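Long-range contacts in sulfite reductase [ferredoxin] (Mycobacterium tuberculosis, PDB 1ZJ8), which catalyses the six-electron reduction of sulfite to sulfide, probably with ferredoxin as electron donor, using a siroheme and a [4Fe-4S] cluster: residues Met106-Cys111 and Thr169-Asp174; Asn45-Arg50 and Arg75-Tyr80. All coordinates share one frame; numbering follows the deposited sequence.

Interaction 1 of 2, residues Met106-Cys111 and Thr169-Asp174. With SRM (siroheme), chain E.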
loop_
_atom_site.group_PDB
_atom_site.type_symbol
_atom_site.label_atom_id
_atom_site.label_comp_id
_atom_site.label_asym_id
_atom_site.label_seq_id
_atom_site.Cartn_x
_atom_site.Cartn_y
_atom_site.Cartn_z
ATOM N N MET A 106 1.548 9.240 13.884
ATOM C CA MET A 106 2.155 8.564 12.761
ATOM C C MET A 106 2.372 9.655 11.701
ATOM O O MET A 106 1.466 10.458 11.434
ATOM C CB MET A 106 1.218 7.486 12.210
ATOM C CG MET A 106 1.788 6.674 11.026
ATOM S SD MET A 106 1.680 7.486 9.383
ATOM C CE MET A 106 -0.010 7.061 8.923
ATOM N N MET A 107 3.562 9.701 11.105
ATOM C CA MET A 107 3.804 10.601 9.981
ATOM C C MET A 107 4.264 9.818 8.743
ATOM O O MET A 107 5.168 8.986 8.828
ATOM C CB MET A 107 4.811 11.675 10.349
ATOM C CG MET A 107 4.926 12.754 9.276
ATOM S SD MET A 107 6.044 14.118 9.733
ATOM C CE MET A 107 7.633 13.337 9.579
ATOM N N ARG A 108 3.635 10.107 7.604
ATOM C CA ARG A 108 3.770 9.318 6.378
ATOM C C ARG A 108 4.463 10.141 5.308
ATOM O O ARG A 108 3.960 11.187 4.900
ATOM C CB ARG A 108 2.372 8.902 5.877
ATOM C CG ARG A 108 2.342 8.047 4.594
ATOM C CD ARG A 108 0.906 7.682 4.164
ATOM N NE ARG A 108 0.269 6.744 5.092
ATOM C CZ ARG A 108 -0.964 6.253 4.952
ATOM N NH1 ARG A 108 -1.738 6.584 3.925
ATOM N NH2 ARG A 108 -1.441 5.406 5.840
ATOM N N VAL A 109 5.607 9.659 4.843
ATOM C CA VAL A 109 6.346 10.365 3.818
ATOM C C VAL A 109 5.914 9.879 2.448
ATOM O O VAL A 109 5.915 8.677 2.184
ATOM C CB VAL A 109 7.860 10.171 3.967
ATOM C CG1 VAL A 109 8.604 11.033 2.957
ATOM C CG2 VAL A 109 8.306 10.516 5.399
ATOM N N ARG A 110 5.548 10.827 1.584
ATOM C CA ARG A 110 5.091 10.538 0.228
ATOM C C ARG A 110 6.267 10.236 -0.710
ATOM O O ARG A 110 7.146 11.093 -0.897
ATOM C CB ARG A 110 4.330 11.750 -0.285
ATOM C CG ARG A 110 3.549 11.501 -1.528
ATOM C CD ARG A 110 3.187 12.781 -2.253
ATOM N NE ARG A 110 2.451 12.419 -3.453
ATOM C CZ ARG A 110 1.139 12.231 -3.502
ATOM N NH1 ARG A 110 0.374 12.450 -2.439
ATOM N NH2 ARG A 110 0.570 11.854 -4.637
ATOM N N CYS A 111 6.285 9.033 -1.287
ATOM C CA CYS A 111 7.357 8.606 -2.176
ATOM C C CYS A 111 6.834 8.065 -3.505
ATOM O O CYS A 111 6.978 6.869 -3.809
ATOM C CB CYS A 111 8.171 7.508 -1.510
ATOM S SG CYS A 111 8.874 7.963 0.056
ATOM N N THR A 169 2.625 15.825 1.363
ATOM C CA THR A 169 1.383 16.386 0.845
ATOM C C THR A 169 0.395 15.322 0.348
ATOM O O THR A 169 0.733 14.480 -0.486
ATOM C CB THR A 169 1.651 17.358 -0.320
ATOM O OG1 THR A 169 2.651 18.322 0.059
ATOM C CG2 THR A 169 0.346 18.064 -0.756
ATOM N N GLU A 170 -0.833 15.388 0.856
ATOM C CA GLU A 170 -1.916 14.516 0.406
ATOM C C GLU A 170 -1.497 13.049 0.524
ATOM O O GLU A 170 -1.926 12.202 -0.271
ATOM C CB GLU A 170 -2.380 14.885 -1.030
ATOM C CG GLU A 170 -3.227 16.190 -1.129
ATOM C CD GLU A 170 -3.382 16.758 -2.559
ATOM O OE1 GLU A 170 -2.362 17.077 -3.207
ATOM O OE2 GLU A 170 -4.526 16.934 -3.027
ATOM N N ALA A 171 -0.665 12.763 1.531
ATOM C CA ALA A 171 -0.222 11.394 1.822
ATOM C C ALA A 171 -1.350 10.655 2.525
ATOM O O ALA A 171 -1.523 9.447 2.339
ATOM C CB ALA A 171 1.033 11.396 2.694
ATOM N N CYS A 172 -2.099 11.390 3.352
ATOM C CA CYS A 172 -3.373 10.924 3.932
ATOM C C CYS A 172 -4.491 11.842 3.379
ATOM O O CYS A 172 -4.214 12.817 2.684
ATOM C CB CYS A 172 -3.317 10.985 5.490
ATOM S SG CYS A 172 -2.951 9.444 6.523
ATOM N N GLY A 173 -5.747 11.518 3.674
ATOM C CA GLY A 173 -6.865 12.438 3.387
ATOM C C GLY A 173 -7.771 12.089 2.217
ATOM O O GLY A 173 -7.572 11.094 1.527
ATOM N N ASP A 174 -8.779 12.932 1.997
ATOM C CA ASP A 174 -9.752 12.763 0.902
ATOM C C ASP A 174 -9.236 13.399 -0.408
ATOM O O ASP A 174 -9.733 14.450 -0.856
ATOM C CB ASP A 174 -11.102 13.374 1.315
ATOM C CG ASP A 174 -11.813 12.574 2.421
ATOM O OD1 ASP A 174 -11.193 11.647 3.011
ATOM O OD2 ASP A 174 -13.009 12.876 2.689
HETATM FE FE SRM E . -4.466 1.921 4.868
HETATM C CHA SRM E . -6.541 3.371 7.162
HETATM C CHB SRM E . -2.156 1.487 7.254
HETATM C CHC SRM E . -2.476 0.584 2.667
HETATM C CHD SRM E . -7.182 0.410 3.360
HETATM N NA SRM E . -4.292 2.520 6.767
HETATM C C1A SRM E . -5.184 3.213 7.510
HETATM C C2A SRM E . -4.602 3.805 8.757
HETATM C CMA SRM E . -4.250 5.241 8.513
HETATM C CDA SRM E . -5.467 3.582 9.966
HETATM C CEA SRM E . -6.291 4.708 10.505
HETATM O O3A SRM E . -7.172 5.194 9.789
HETATM O O4A SRM E . -6.095 5.153 11.646
HETATM C C3A SRM E . -3.378 2.966 8.904
HETATM C CAA SRM E . -2.174 3.704 9.386
HETATM C CBA SRM E . -2.256 3.562 10.883
HETATM C CCA SRM E . -0.892 3.529 11.491
HETATM O O1A SRM E . 0.012 2.888 10.912
HETATM O O2A SRM E . -0.696 4.167 12.553
HETATM C C4A SRM E . -3.248 2.303 7.576
HETATM N NB SRM E . -2.597 1.315 4.936
HETATM C C1B SRM E . -1.737 1.225 5.952
HETATM C C2B SRM E . -0.333 0.849 5.569
HETATM C CMB SRM E . 0.736 1.582 6.329
HETATM C CDB SRM E . -0.177 -0.611 5.834
HETATM C CEB SRM E . 1.140 -1.239 5.549
HETATM O O3B SRM E . 1.882 -1.682 6.453
HETATM O O4B SRM E . 1.480 -1.300 4.368
HETATM C C3B SRM E . -0.400 1.138 4.085
HETATM C CAB SRM E . -0.065 2.579 3.798
HETATM C CBB SRM E . 0.453 2.767 2.405
HETATM C CCB SRM E . 0.555 4.230 2.083
HETATM O O1B SRM E . 1.642 4.803 2.092
HETATM O O2B SRM E . -0.436 4.883 1.772
HETATM C C4B SRM E . -1.882 1.011 3.856
HETATM N NC SRM E . -4.750 0.663 3.429
HETATM C C1C SRM E . -3.832 0.352 2.490
HETATM C C2C SRM E . -4.294 -0.543 1.535
HETATM C CDC SRM E . -3.535 -1.319 0.511
HETATM C CEC SRM E . -3.225 -0.746 -0.816
HETATM O O3C SRM E . -3.434 0.468 -1.039
HETATM O O4C SRM E . -2.775 -1.542 -1.653
HETATM C C3C SRM E . -5.629 -0.607 1.798
HETATM C CAC SRM E . -6.493 -1.478 0.946
HETATM C CBC SRM E . -6.781 -1.097 -0.491
HETATM C CCC SRM E . -7.873 -0.041 -0.507
HETATM O O1C SRM E . -7.638 1.130 -0.106
HETATM O O2C SRM E . -9.007 -0.406 -0.913
HETATM C C4C SRM E . -5.894 0.174 2.894
HETATM N ND SRM E . -6.471 2.170 4.988
HETATM C C1D SRM E . -7.341 1.320 4.420
HETATM C C2D SRM E . -8.582 1.433 5.074
HETATM C CAD SRM E . -9.904 1.153 4.380
HETATM C CBD SRM E . -10.621 2.290 3.720
HETATM C CCD SRM E . -11.864 2.109 2.897
HETATM O O1D SRM E . -11.779 2.380 1.678
HETATM O O2D SRM E . -12.939 1.701 3.413
HETATM C C3D SRM E . -8.420 2.389 6.062
HETATM C CDD SRM E . -9.536 3.163 6.710
HETATM C CED SRM E . -10.240 4.318 6.032
HETATM O O3D SRM E . -9.784 4.838 5.014
HETATM O O4D SRM E . -11.300 4.775 6.483
HETATM C C4D SRM E . -7.111 2.838 5.996
#
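T169 meets R110 through its backbone: the carbonyl O of T169 accepts a hydrogen bond from R110 NH1 at 2.8 Å, with the donor in the carbonyl plane and an N-H...O angle of 135°. R110 reaches it with CG anti to the backbone N (chi1 -167°) and the chain extended on to NE. The guanidinium has further partners: NE makes a salt bridge with D112 and NH1 a hydrogen bond to the P176 carbonyl. E170 presents backbone to the same arginine, with its carbonyl O 3.2 Å from R110 NH1, while its carboxylate turns to the backbone N of G208. A171 points its methyl group at the strand, CB lying 4.0 Å from R108 CD. The A171 carbonyl accepts a rather long hydrogen bond from R108 NH1 (3.3 Å), the donor tilted out of the carbonyl plane.

At C172 the sulfur sits over the centre of the R108 guanidinium, 4.0 Å above its plane. A propionate-type carboxylate of the siroheme lies over the opposite face, its O2B 3.0 Å from R108 NH1, and Q145 takes NE. R108 is thus sandwiched between cofactor and the C172 sulfur, which is itself covalently linked to Y80. M106 CE approaches the same sulfur more loosely, at 4.5 Å.

This buried contact lines part of the siroheme pocket. Strand 104-109 runs between strands 79-83 and 144-149 of an antiparallel sheet, and the loop carrying 169-174 crosses beside it on the way from helix 154-162 to strand 176-181.

Interaction 2 of 2, residues Asn45-Arg50 and Arg75-Tyr80. With SRM (siroheme), chain E.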
loop_
_atom_site.group_PDB
_atom_site.type_symbol
_atom_site.label_atom_id
_atom_site.label_comp_id
_atom_site.label_asym_id
_atom_site.label_seq_id
_atom_site.Cartn_x
_atom_site.Cartn_y
_atom_site.Cartn_z
ATOM N N ASN A 45 -9.941 25.142 1.862
ATOM C CA ASN A 45 -9.039 24.045 1.490
ATOM C C ASN A 45 -8.423 23.442 2.763
ATOM O O ASN A 45 -7.909 24.178 3.608
ATOM C CB ASN A 45 -7.960 24.493 0.480
ATOM C CG ASN A 45 -7.191 23.305 -0.147
ATOM O OD1 ASN A 45 -6.962 22.276 0.501
ATOM N ND2 ASN A 45 -6.790 23.456 -1.413
ATOM N N PRO A 46 -8.552 22.112 2.947
ATOM C CA PRO A 46 -7.893 21.470 4.100
ATOM C C PRO A 46 -6.365 21.695 4.189
ATOM O O PRO A 46 -5.837 21.895 5.280
ATOM C CB PRO A 46 -8.240 19.981 3.920
ATOM C CG PRO A 46 -9.526 19.981 3.118
ATOM C CD PRO A 46 -9.364 21.147 2.171
ATOM N N LEU A 47 -5.678 21.712 3.048
ATOM C CA LEU A 47 -4.224 21.938 3.008
ATOM C C LEU A 47 -3.752 23.213 3.719
ATOM O O LEU A 47 -2.545 23.433 3.856
ATOM C CB LEU A 47 -3.740 21.965 1.543
ATOM C CG LEU A 47 -3.588 20.633 0.786
ATOM C CD1 LEU A 47 -3.982 20.787 -0.669
ATOM C CD2 LEU A 47 -2.164 20.094 0.902
ATOM N N ASP A 48 -4.693 24.060 4.144
ATOM C CA ASP A 48 -4.365 25.358 4.769
ATOM C C ASP A 48 -3.714 25.229 6.143
ATOM O O ASP A 48 -2.938 26.108 6.556
ATOM C CB ASP A 48 -5.622 26.234 4.868
ATOM C CG ASP A 48 -6.094 26.743 3.507
ATOM O OD1 ASP A 48 -6.668 25.955 2.730
ATOM O OD2 ASP A 48 -5.914 27.944 3.215
ATOM N N VAL A 49 -4.014 24.117 6.820
ATOM C CA VAL A 49 -3.503 23.831 8.168
ATOM C C VAL A 49 -2.008 24.034 8.311
ATOM O O VAL A 49 -1.548 24.391 9.391
ATOM C CB VAL A 49 -3.774 22.368 8.626
ATOM C CG1 VAL A 49 -3.317 22.163 10.076
ATOM C CG2 VAL A 49 -5.236 22.002 8.484
ATOM N N ARG A 50 -1.252 23.804 7.240
ATOM C CA ARG A 50 0.208 23.905 7.314
ATOM C C ARG A 50 0.677 25.166 8.054
ATOM O O ARG A 50 1.634 25.097 8.842
ATOM C CB ARG A 50 0.837 23.840 5.921
ATOM C CG ARG A 50 2.229 23.185 5.884
ATOM C CD ARG A 50 2.958 23.530 4.580
ATOM N NE ARG A 50 3.868 22.482 4.102
ATOM C CZ ARG A 50 5.197 22.500 4.207
ATOM N NH1 ARG A 50 5.837 23.480 4.842
ATOM N NH2 ARG A 50 5.902 21.496 3.697
ATOM N N ARG A 75 -4.560 15.117 8.104
ATOM C CA ARG A 75 -4.319 14.032 7.169
ATOM C C ARG A 75 -3.803 14.549 5.832
ATOM O O ARG A 75 -2.937 13.938 5.217
ATOM C CB ARG A 75 -5.595 13.227 6.989
ATOM C CG ARG A 75 -6.051 12.598 8.298
ATOM C CD ARG A 75 -7.291 11.799 8.102
ATOM N NE ARG A 75 -7.652 11.100 9.320
ATOM C CZ ARG A 75 -8.635 10.215 9.403
ATOM N NH1 ARG A 75 -9.364 9.908 8.337
ATOM N NH2 ARG A 75 -8.888 9.627 10.558
ATOM N N TRP A 76 -4.280 15.706 5.403
ATOM C CA TRP A 76 -3.824 16.283 4.141
ATOM C C TRP A 76 -2.330 16.540 4.143
ATOM O O TRP A 76 -1.774 16.903 3.097
ATOM C CB TRP A 76 -4.568 17.585 3.830
ATOM C CG TRP A 76 -5.792 17.371 3.037
ATOM C CD1 TRP A 76 -5.968 17.664 1.723
ATOM C CD2 TRP A 76 -7.028 16.797 3.497
ATOM N NE1 TRP A 76 -7.240 17.323 1.333
ATOM C CE2 TRP A 76 -7.912 16.794 2.404
ATOM C CE3 TRP A 76 -7.476 16.303 4.730
ATOM C CZ2 TRP A 76 -9.214 16.307 2.501
ATOM C CZ3 TRP A 76 -8.772 15.817 4.825
ATOM C CH2 TRP A 76 -9.625 15.821 3.719
ATOM N N TRP A 77 -1.693 16.376 5.306
ATOM C CA TRP A 77 -0.239 16.420 5.397
ATOM C C TRP A 77 0.361 15.127 5.932
ATOM O O TRP A 77 1.509 15.106 6.367
ATOM C CB TRP A 77 0.206 17.610 6.241
ATOM C CG TRP A 77 -0.114 18.883 5.574
ATOM C CD1 TRP A 77 -1.201 19.655 5.795
ATOM C CD2 TRP A 77 0.636 19.525 4.531
ATOM N NE1 TRP A 77 -1.181 20.747 4.970
ATOM C CE2 TRP A 77 -0.063 20.697 4.179
ATOM C CE3 TRP A 77 1.832 19.228 3.867
ATOM C CZ2 TRP A 77 0.392 21.585 3.189
ATOM C CZ3 TRP A 77 2.279 20.110 2.875
ATOM C CH2 TRP A 77 1.550 21.277 2.552
ATOM N N GLY A 78 -0.394 14.037 5.872
ATOM C CA GLY A 78 0.126 12.739 6.290
ATOM C C GLY A 78 0.357 12.589 7.791
ATOM O O GLY A 78 1.184 11.761 8.211
ATOM N N LEU A 79 -0.375 13.378 8.594
ATOM C CA LEU A 79 -0.332 13.276 10.053
ATOM C C LEU A 79 -1.606 12.634 10.507
ATOM O O LEU A 79 -2.689 13.184 10.368
ATOM C CB LEU A 79 -0.160 14.627 10.712
ATOM C CG LEU A 79 1.267 15.152 10.550
ATOM C CD1 LEU A 79 1.291 16.671 10.636
ATOM C CD2 LEU A 79 2.225 14.530 11.570
ATOM N N TYR A 80 -1.450 11.420 10.995
ATOM C CA TYR A 80 -2.536 10.607 11.486
ATOM C C TYR A 80 -2.193 10.400 12.990
ATOM O O TYR A 80 -1.038 10.183 13.371
ATOM C CB TYR A 80 -2.572 9.294 10.663
ATOM C CG TYR A 80 -3.635 9.099 9.550
ATOM C CD1 TYR A 80 -4.919 8.674 9.903
ATOM C CD2 TYR A 80 -3.332 9.209 8.138
ATOM C CE1 TYR A 80 -5.902 8.423 8.947
ATOM C CE2 TYR A 80 -4.339 8.932 7.170
ATOM C CZ TYR A 80 -5.612 8.554 7.598
ATOM O OH TYR A 80 -6.603 8.294 6.687
HETATM FE FE SRM E . -4.466 1.921 4.868
HETATM C CHA SRM E . -6.541 3.371 7.162
HETATM C CHB SRM E . -2.156 1.487 7.254
HETATM C CHC SRM E . -2.476 0.584 2.667
HETATM C CHD SRM E . -7.182 0.410 3.360
HETATM N NA SRM E . -4.292 2.520 6.767
HETATM C C1A SRM E . -5.184 3.213 7.510
HETATM C C2A SRM E . -4.602 3.805 8.757
HETATM C CMA SRM E . -4.250 5.241 8.513
HETATM C CDA SRM E . -5.467 3.582 9.966
HETATM C CEA SRM E . -6.291 4.708 10.505
HETATM O O3A SRM E . -7.172 5.194 9.789
HETATM O O4A SRM E . -6.095 5.153 11.646
HETATM C C3A SRM E . -3.378 2.966 8.904
HETATM C CAA SRM E . -2.174 3.704 9.386
HETATM C CBA SRM E . -2.256 3.562 10.883
HETATM C CCA SRM E . -0.892 3.529 11.491
HETATM O O1A SRM E . 0.012 2.888 10.912
HETATM O O2A SRM E . -0.696 4.167 12.553
HETATM C C4A SRM E . -3.248 2.303 7.576
HETATM N NB SRM E . -2.597 1.315 4.936
HETATM C C1B SRM E . -1.737 1.225 5.952
HETATM C C2B SRM E . -0.333 0.849 5.569
HETATM C CMB SRM E . 0.736 1.582 6.329
HETATM C CDB SRM E . -0.177 -0.611 5.834
HETATM C CEB SRM E . 1.140 -1.239 5.549
HETATM O O3B SRM E . 1.882 -1.682 6.453
HETATM O O4B SRM E . 1.480 -1.300 4.368
HETATM C C3B SRM E . -0.400 1.138 4.085
HETATM C CAB SRM E . -0.065 2.579 3.798
HETATM C CBB SRM E . 0.453 2.767 2.405
HETATM C CCB SRM E . 0.555 4.230 2.083
HETATM O O1B SRM E . 1.642 4.803 2.092
HETATM O O2B SRM E . -0.436 4.883 1.772
HETATM C C4B SRM E . -1.882 1.011 3.856
HETATM N NC SRM E . -4.750 0.663 3.429
HETATM C C1C SRM E . -3.832 0.352 2.490
HETATM C C2C SRM E . -4.294 -0.543 1.535
HETATM C CDC SRM E . -3.535 -1.319 0.511
HETATM C CEC SRM E . -3.225 -0.746 -0.816
HETATM O O3C SRM E . -3.434 0.468 -1.039
HETATM O O4C SRM E . -2.775 -1.542 -1.653
HETATM C C3C SRM E . -5.629 -0.607 1.798
HETATM C CAC SRM E . -6.493 -1.478 0.946
HETATM C CBC SRM E . -6.781 -1.097 -0.491
HETATM C CCC SRM E . -7.873 -0.041 -0.507
HETATM O O1C SRM E . -7.638 1.130 -0.106
HETATM O O2C SRM E . -9.007 -0.406 -0.913
HETATM C C4C SRM E . -5.894 0.174 2.894
HETATM N ND SRM E . -6.471 2.170 4.988
HETATM C C1D SRM E . -7.341 1.320 4.420
HETATM C C2D SRM E . -8.582 1.433 5.074
HETATM C CAD SRM E . -9.904 1.153 4.380
HETATM C CBD SRM E . -10.621 2.290 3.720
HETATM C CCD SRM E . -11.864 2.109 2.897
HETATM O O1D SRM E . -11.779 2.380 1.678
HETATM O O2D SRM E . -12.939 1.701 3.413
HETATM C C3D SRM E . -8.420 2.389 6.062
HETATM C CDD SRM E . -9.536 3.163 6.710
HETATM C CED SRM E . -10.240 4.318 6.032
HETATM O O3D SRM E . -9.784 4.838 5.014
HETATM O O4D SRM E . -11.300 4.775 6.483
HETATM C C4D SRM E . -7.111 2.838 5.996
#
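The indole of W77 is held between R50 and L47: R50 CG lies over one face of the six-membered ring, 3.8 Å from its centroid, and L47 CD2 lies over the opposite face, displaced toward the rim. Both are CH-pi contacts, the leucine one off-centre at 4.2 Å from CD2 to the same centroid. W77 CG is anti to its carbonyl carbon (chi1 -67°), on a CB that points at 45-50. At the edge, in the ring plane, W77 NE1 donates a hydrogen bond of 3.2 Å to the L47 carbonyl O, standing well above the carbonyl plane. The R50 guanidinium is turned steeply against the indole, the planes 72° apart, and its NH1 forms a salt bridge with E54; W158 adds a cation-pi contact to R50.

P46 lies over one face of W76, its ring crossing the indole obliquely with CB nearest, 3.5 Å from the five-membered centroid and 13° off its normal. L47 CG comes within 3.9 Å of W76 CD1, so one leucine bridges both tryptophans. W76 NE1 is satisfied by the carbonyl of A213. The Y80 ring has siroheme CMA over the centre of one face and R75 CD over the opposite face, toward the rim.

Y80 apart, this is structural packing away from the annotated sites: the 3-10 turn 46-48, which an Asx turn from N45 OD1 to L47 N helps shape, and the start of the helix running to residue 60 pack against two tryptophans. Residues 75-80 run from the 3-10 turn that follows helix 67-73 into strand 79-83, outermost in its sheet within this chain, and P46 and V49 also pack on R73 of that helix.

Overall arrangement
Interaction 1 is wholly buried beside the siroheme, whereas interaction 2 lies farther from the chain centre and is partly exposed. Their chemistry differs: arginine-to-carbonyl bonds and a cofactor carboxylate in 106-111 with 169-174, tryptophan faces covered by aliphatic groups in 45-50 with 75-80. The two are physically joined. Strands 104-109 and 79-83 are neighbours in one sheet, with M106 N 2.8 Å from Y80 O, and E170 N lies 2.9 Å from W76 O, each a probable hydrogen bond. The covalent C172-Y80 thioether ties the loop of interaction 1 to the strand that leaves interaction 2, with Y80 of the pair in the siroheme pocket.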